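Long-range contacts in foldase protein PrsA 2 (Bacillus anthracis, PDB 6VJ4), which catalyses cis-trans isomerisation of peptidyl-prolyl bonds and helps several secreted proteins, the protective antigen among them, to fold after export: residues P108-S113 / T196-L201; A112-V117 / G189-K194. All blocks are in the same frame, centred on the assembly; numbering follows the deposited sequence. Where two conformers were deposited one is given.

Contact 1 (P108-S113 / T196-L201); sequences PEIKAS and TGKKDL
K111 runs its side chain past the hydroxyl of T196, crossing the threonine side chain at about a right angle. CB of K111 faces both T196 OG1 and the backbone N of G197. Its CG comes closest, 3.3 Å from T196 OG1. CD is a little farther from the same oxygen. The bend at chi3 (63°) then brings CE back to 3.5 Å from T196 OG1. NZ extends past the hydroxyl and leads away from T196. T196 OG1 also shares a water with S113 OG.

The backbone beneath is a classic beta bulge near the end of an antiparallel strand pair: T196 and G197 both face K111. K111 O accepts T196 N at 2.8 Å and G197 N at 3.1 Å. Both donors reach it from the same face of its carbonyl plane, and the G197 bond is the more bent. K111 N returns a bond to G197 O, sitting above the plane of that carbonyl.

Farther along, K199 N meets E109 O at 2.9 Å, nearly along the C=O axis. The two side chains lie side by side, but K199 has two conformers, so its weak salt bridge to E109 OE1 is doubtful. A water links E109 N to D200 O. P108 CB abuts K199 O at 3.1 Å, and CG of K198 packs against P108 CB and CG. P108 CD touches L201 CD2 at 4.0 Å.

Contact 2 (A112-V117 / G189-K194); sequences ASHILV and GYHIIK
The imidazole rings of H114 and H191 meet rim to rim, with planes 21° apart and centroids 5.0 Å apart. Neither ring lies over the face of the other. H114 ND1 and H191 ND1 are 2.8 Å apart and hydrogen-bonded, and either could be the donor. Each of these nitrogens lies at the edge of the partner ring, near its plane. One face of the H191 ring carries L116 CD1, 3.9 Å from the ring centroid and close to the ring normal, a CH-pi contact. In L116 a chi2 of 61° turns CD1 over the H191 ring.

The outer nitrogens are held from elsewhere in the chain. H114 NE2 bonds to D146 OD2, and H191 NE2 bonds to S186 OG. F168 makes edge-to-face contacts with both rings. Both histidines are therefore fixed at each of their two nitrogens.

Below the rings runs a regular antiparallel ladder. S113, I115 and V117 pair with K194, I192 and Y190 by two backbone bonds each. H114 with I193 and L116 with H191 are the non-hydrogen-bonded pairs between them. This puts H114 and H191 diagonally across the strands on one face, where A112 CB also touches I193 CG2 at 4.2 Å. On the other face I115 CB meets I192 CB, and V117 CG2 meets CB of Y190. Helices 120-131 and 136-143 cover this side. The V117 O atom lies at the edge of the Y190 ring.

A pair of hydrogen-bonded histidines on the two central strands is a hallmark of the parvulin (PpiC-type) isomerase fold. As in relatives, it probably marks the active site.

Contacts 1 and 2 are consecutive parts of one strand pair, 110-117 with 189-198, in the middle of the four-stranded sheet. They lie about 16 Å apart, centre to centre, and they share A112 and S113. The bulge in 196-201 shifts the register, so K194 and G197 both fall on the face of S113 and K111 although they are three residues apart. Contact 2 carries the histidine pair that probably belongs to the active site. Contact 1 lies at the other end, where the chain enters and leaves the isomerase domain: P108 follows helix 99-104 in the chain and L201 precedes helix 204-220; their CA atoms are 5.1 Å apart.

Contact 1 (P108-S113 / T196-L201)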
loop_
_atom_site.group_PDB
_atom_site.type_symbol
_atom_site.label_atom_id
_atom_site.label_comp_id
_atom_site.label_asym_id
_atom_site.label_seq_id
_atom_site.Cartn_x
_atom_site.Cartn_y
_atom_site.Cartn_z
ATOM N N PRO A 108 -27.413 4.227 31.986
ATOM C CA PRO A 108 -27.666 3.281 33.057
ATOM C C PRO A 108 -27.599 1.836 32.557
ATOM O O PRO A 108 -27.907 1.593 31.394
ATOM C CB PRO A 108 -29.099 3.572 33.511
ATOM C CG PRO A 108 -29.712 4.401 32.403
ATOM C CD PRO A 108 -28.588 5.031 31.614
ATOM N N GLU A 109 -27.120 0.944 33.422
ATOM C CA GLU A 109 -27.192 -0.505 33.141
ATOM C C GLU A 109 -28.682 -0.839 33.046
ATOM O O GLU A 109 -29.467 -0.313 33.865
ATOM C CB GLU A 109 -26.445 -1.196 34.285
ATOM C CG GLU A 109 -26.075 -2.630 34.064
ATOM C CD GLU A 109 -25.257 -3.249 35.193
ATOM O OE1 GLU A 109 -24.866 -2.523 36.124
ATOM O OE2 GLU A 109 -25.019 -4.455 35.134
ATOM N N ILE A 110 -29.063 -1.646 32.060
ATOM C CA ILE A 110 -30.496 -2.017 31.892
ATOM C C ILE A 110 -30.635 -3.531 31.828
ATOM O O ILE A 110 -29.676 -4.230 31.473
ATOM C CB ILE A 110 -31.139 -1.381 30.654
ATOM C CG1 ILE A 110 -30.324 -1.636 29.384
ATOM C CG2 ILE A 110 -31.371 0.108 30.872
ATOM C CD1 ILE A 110 -31.071 -1.309 28.092
ATOM N N LYS A 111 -31.823 -3.988 32.191
ATOM C CA LYS A 111 -32.146 -5.412 32.055
ATOM C C LYS A 111 -33.265 -5.495 31.031
ATOM O O LYS A 111 -34.177 -4.665 31.062
ATOM C CB LYS A 111 -32.561 -6.031 33.389
ATOM C CG LYS A 111 -32.863 -7.511 33.309
ATOM C CD LYS A 111 -33.087 -8.137 34.646
ATOM C CE LYS A 111 -34.276 -7.577 35.384
ATOM N NZ LYS A 111 -34.604 -8.446 36.551
ATOM N N ALA A 112 -33.143 -6.451 30.135
ATOM C CA ALA A 112 -34.196 -6.625 29.125
ATOM C C ALA A 112 -34.349 -8.099 28.792
ATOM O O ALA A 112 -33.413 -8.902 29.017
ATOM C CB ALA A 112 -33.852 -5.877 27.856
ATOM N N SER A 113 -35.502 -8.403 28.243
ATOM C CA SER A 113 -35.724 -9.738 27.639
ATOM C C SER A 113 -35.926 -9.532 26.147
ATOM O O SER A 113 -36.339 -8.433 25.732
ATOM C CB SER A 113 -36.905 -10.469 28.225
ATOM O OG SER A 113 -36.713 -10.669 29.617
ATOM N N THR A 196 -36.964 -4.511 31.348
ATOM C CA THR A 196 -37.476 -5.032 32.641
ATOM C C THR A 196 -36.760 -4.421 33.836
ATOM O O THR A 196 -37.226 -4.662 34.957
ATOM C CB THR A 196 -37.352 -6.557 32.689
ATOM O OG1 THR A 196 -35.999 -6.920 32.447
ATOM C CG2 THR A 196 -38.202 -7.236 31.637
ATOM N N GLY A 197 -35.697 -3.670 33.595
ATOM C CA GLY A 197 -34.956 -3.060 34.715
ATOM C C GLY A 197 -34.062 -1.930 34.261
ATOM O O GLY A 197 -33.599 -1.931 33.120
ATOM N N LYS A 198 -33.818 -0.981 35.168
ATOM C CA LYS A 198 -32.898 0.124 34.852
ATOM C C LYS A 198 -32.257 0.519 36.179
ATOM O O LYS A 198 -32.995 0.823 37.146
ATOM C CB LYS A 198 -33.639 1.289 34.193
ATOM C CG LYS A 198 -32.741 2.466 33.835
ATOM C CD LYS A 198 -33.460 3.590 33.136
ATOM C CE LYS A 198 -33.715 3.294 31.682
ATOM N NZ LYS A 198 -34.530 4.357 31.045
ATOM N N LYS A 199 -30.927 0.539 36.194
ATOM C CA LYS A 199 -30.161 0.877 37.420
ATOM C C LYS A 199 -29.922 2.374 37.538
ATOM O O LYS A 199 -29.846 3.059 36.508
ATOM C CB LYS A 199 -28.803 0.184 37.411
ATOM C CG LYS A 199 -28.906 -1.325 37.454
ATOM C CD LYS A 199 -27.641 -1.999 37.845
ATOM C CE LYS A 199 -27.861 -3.472 38.106
ATOM N NZ LYS A 199 -26.627 -4.135 38.577
ATOM N N ASP A 200 -29.733 2.820 38.784
ATOM C CA ASP A 200 -29.369 4.223 39.035
ATOM C C ASP A 200 -28.033 4.473 38.323
ATOM O O ASP A 200 -27.219 3.508 38.146
ATOM C CB ASP A 200 -29.284 4.462 40.546
ATOM C CG ASP A 200 -30.570 4.133 41.302
ATOM O OD1 ASP A 200 -31.662 4.310 40.717
ATOM O OD2 ASP A 200 -30.481 3.660 42.471
ATOM N N LEU A 201 -27.814 5.705 37.890
ATOM C CA LEU A 201 -26.555 6.053 37.201
ATOM C C LEU A 201 -25.791 7.063 38.060
ATOM O O LEU A 201 -26.369 8.101 38.434
ATOM C CB LEU A 201 -26.903 6.600 35.818
ATOM C CG LEU A 201 -25.722 6.993 34.942
ATOM C CD1 LEU A 201 -24.791 5.820 34.710
ATOM C CD2 LEU A 201 -26.202 7.568 33.618
HETATM O O HOH W 1 -26.105 1.996 35.933
HETATM O O HOH W 2 -24.963 -6.297 36.966
HETATM O O HOH W 3 -35.615 -9.494 31.645
#

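Contact 2 (A112-V117 / G189-K194)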
loop_
_atom_site.group_PDB
_atom_site.type_symbol
_atom_site.label_atom_id
_atom_site.label_comp_id
_atom_site.label_asym_id
_atom_site.label_seq_id
_atom_site.Cartn_x
_atom_site.Cartn_y
_atom_site.Cartn_z
ATOM N N ALA A 112 -33.143 -6.451 30.135
ATOM C CA ALA A 112 -34.196 -6.625 29.125
ATOM C C ALA A 112 -34.349 -8.099 28.792
ATOM O O ALA A 112 -33.413 -8.902 29.017
ATOM C CB ALA A 112 -33.852 -5.877 27.856
ATOM N N SER A 113 -35.502 -8.403 28.243
ATOM C CA SER A 113 -35.724 -9.738 27.639
ATOM C C SER A 113 -35.926 -9.532 26.147
ATOM O O SER A 113 -36.339 -8.433 25.732
ATOM C CB SER A 113 -36.905 -10.469 28.225
ATOM O OG SER A 113 -36.713 -10.669 29.617
ATOM N N HIS A 114 -35.698 -10.569 25.345
ATOM C CA HIS A 114 -36.006 -10.400 23.911
ATOM C C HIS A 114 -36.369 -11.753 23.305
ATOM O O HIS A 114 -36.064 -12.827 23.921
ATOM C CB HIS A 114 -34.866 -9.760 23.107
ATOM C CG HIS A 114 -33.712 -10.643 22.778
ATOM N ND1 HIS A 114 -33.078 -10.583 21.539
ATOM C CD2 HIS A 114 -33.054 -11.593 23.488
ATOM C CE1 HIS A 114 -32.075 -11.457 21.520
ATOM N NE2 HIS A 114 -32.051 -12.114 22.693
ATOM N N ILE A 115 -37.055 -11.652 22.182
ATOM C CA ILE A 115 -37.344 -12.806 21.297
ATOM C C ILE A 115 -36.713 -12.467 19.952
ATOM O O ILE A 115 -37.043 -11.388 19.421
ATOM C CB ILE A 115 -38.852 -13.024 21.195
ATOM C CG1 ILE A 115 -39.428 -13.292 22.587
ATOM C CG2 ILE A 115 -39.171 -14.114 20.180
ATOM C CD1 ILE A 115 -40.904 -13.295 22.643
ATOM N N LEU A 116 -35.830 -13.337 19.470
ATOM C CA LEU A 116 -35.153 -13.145 18.169
ATOM C C LEU A 116 -35.737 -14.094 17.121
ATOM O O LEU A 116 -35.783 -15.311 17.372
ATOM C CB LEU A 116 -33.659 -13.396 18.345
ATOM C CG LEU A 116 -32.842 -13.366 17.059
ATOM C CD1 LEU A 116 -32.943 -12.007 16.387
ATOM C CD2 LEU A 116 -31.386 -13.701 17.368
ATOM N N VAL A 117 -36.191 -13.537 16.006
ATOM C CA VAL A 117 -36.728 -14.359 14.881
ATOM C C VAL A 117 -36.110 -13.860 13.571
ATOM O O VAL A 117 -35.621 -12.747 13.513
ATOM C CB VAL A 117 -38.266 -14.405 14.821
ATOM C CG1 VAL A 117 -38.862 -15.103 16.038
ATOM C CG2 VAL A 117 -38.901 -13.043 14.603
ATOM N N GLY A 189 -31.150 -10.503 13.106
ATOM C CA GLY A 189 -32.527 -10.805 12.662
ATOM C C GLY A 189 -33.489 -9.751 13.187
ATOM O O GLY A 189 -33.116 -8.578 13.173
ATOM N N TYR A 190 -34.676 -10.157 13.651
ATOM C CA TYR A 190 -35.639 -9.176 14.197
ATOM C C TYR A 190 -35.874 -9.495 15.662
ATOM O O TYR A 190 -36.157 -10.675 15.997
ATOM C CB TYR A 190 -36.979 -9.204 13.455
ATOM C CG TYR A 190 -36.873 -8.690 12.054
ATOM C CD1 TYR A 190 -37.002 -7.340 11.779
ATOM C CD2 TYR A 190 -36.605 -9.559 11.006
ATOM C CE1 TYR A 190 -36.879 -6.860 10.480
ATOM C CE2 TYR A 190 -36.478 -9.094 9.709
ATOM C CZ TYR A 190 -36.603 -7.740 9.450
ATOM O OH TYR A 190 -36.478 -7.286 8.168
ATOM N N HIS A 191 -35.846 -8.452 16.498
ATOM C CA HIS A 191 -36.015 -8.634 17.948
ATOM C C HIS A 191 -37.313 -8.010 18.422
ATOM O O HIS A 191 -37.692 -6.944 17.907
ATOM C CB HIS A 191 -34.919 -7.920 18.767
ATOM C CG HIS A 191 -33.524 -8.256 18.401
ATOM N ND1 HIS A 191 -32.761 -9.136 19.149
ATOM C CD2 HIS A 191 -32.741 -7.838 17.384
ATOM C CE1 HIS A 191 -31.574 -9.250 18.605
ATOM N NE2 HIS A 191 -31.530 -8.470 17.514
ATOM N N ILE A 192 -37.986 -8.719 19.312
ATOM C CA ILE A 192 -39.060 -8.095 20.108
ATOM C C ILE A 192 -38.417 -7.927 21.482
ATOM O O ILE A 192 -37.962 -8.938 22.066
ATOM C CB ILE A 192 -40.345 -8.915 20.134
ATOM C CG1 ILE A 192 -40.929 -9.051 18.726
ATOM C CG2 ILE A 192 -41.333 -8.279 21.080
ATOM C CD1 ILE A 192 -41.320 -7.741 18.084
ATOM N N ILE A 193 -38.359 -6.684 21.966
ATOM C CA ILE A 193 -37.607 -6.375 23.210
ATOM C C ILE A 193 -38.566 -5.905 24.303
ATOM O O ILE A 193 -39.529 -5.137 23.990
ATOM C CB ILE A 193 -36.553 -5.282 22.926
ATOM C CG1 ILE A 193 -35.672 -5.602 21.721
ATOM C CG2 ILE A 193 -35.734 -4.985 24.185
ATOM C CD1 ILE A 193 -34.769 -4.444 21.281
ATOM N N LYS A 194 -38.329 -6.371 25.520
ATOM C CA LYS A 194 -39.092 -5.900 26.687
ATOM C C LYS A 194 -38.096 -5.349 27.706
ATOM O O LYS A 194 -37.209 -6.082 28.117
ATOM C CB LYS A 194 -39.929 -7.026 27.295
ATOM C CG LYS A 194 -40.756 -6.593 28.481
ATOM C CD LYS A 194 -41.677 -7.634 29.046
ATOM C CE LYS A 194 -40.961 -8.881 29.510
ATOM N NZ LYS A 194 -41.863 -9.768 30.298
#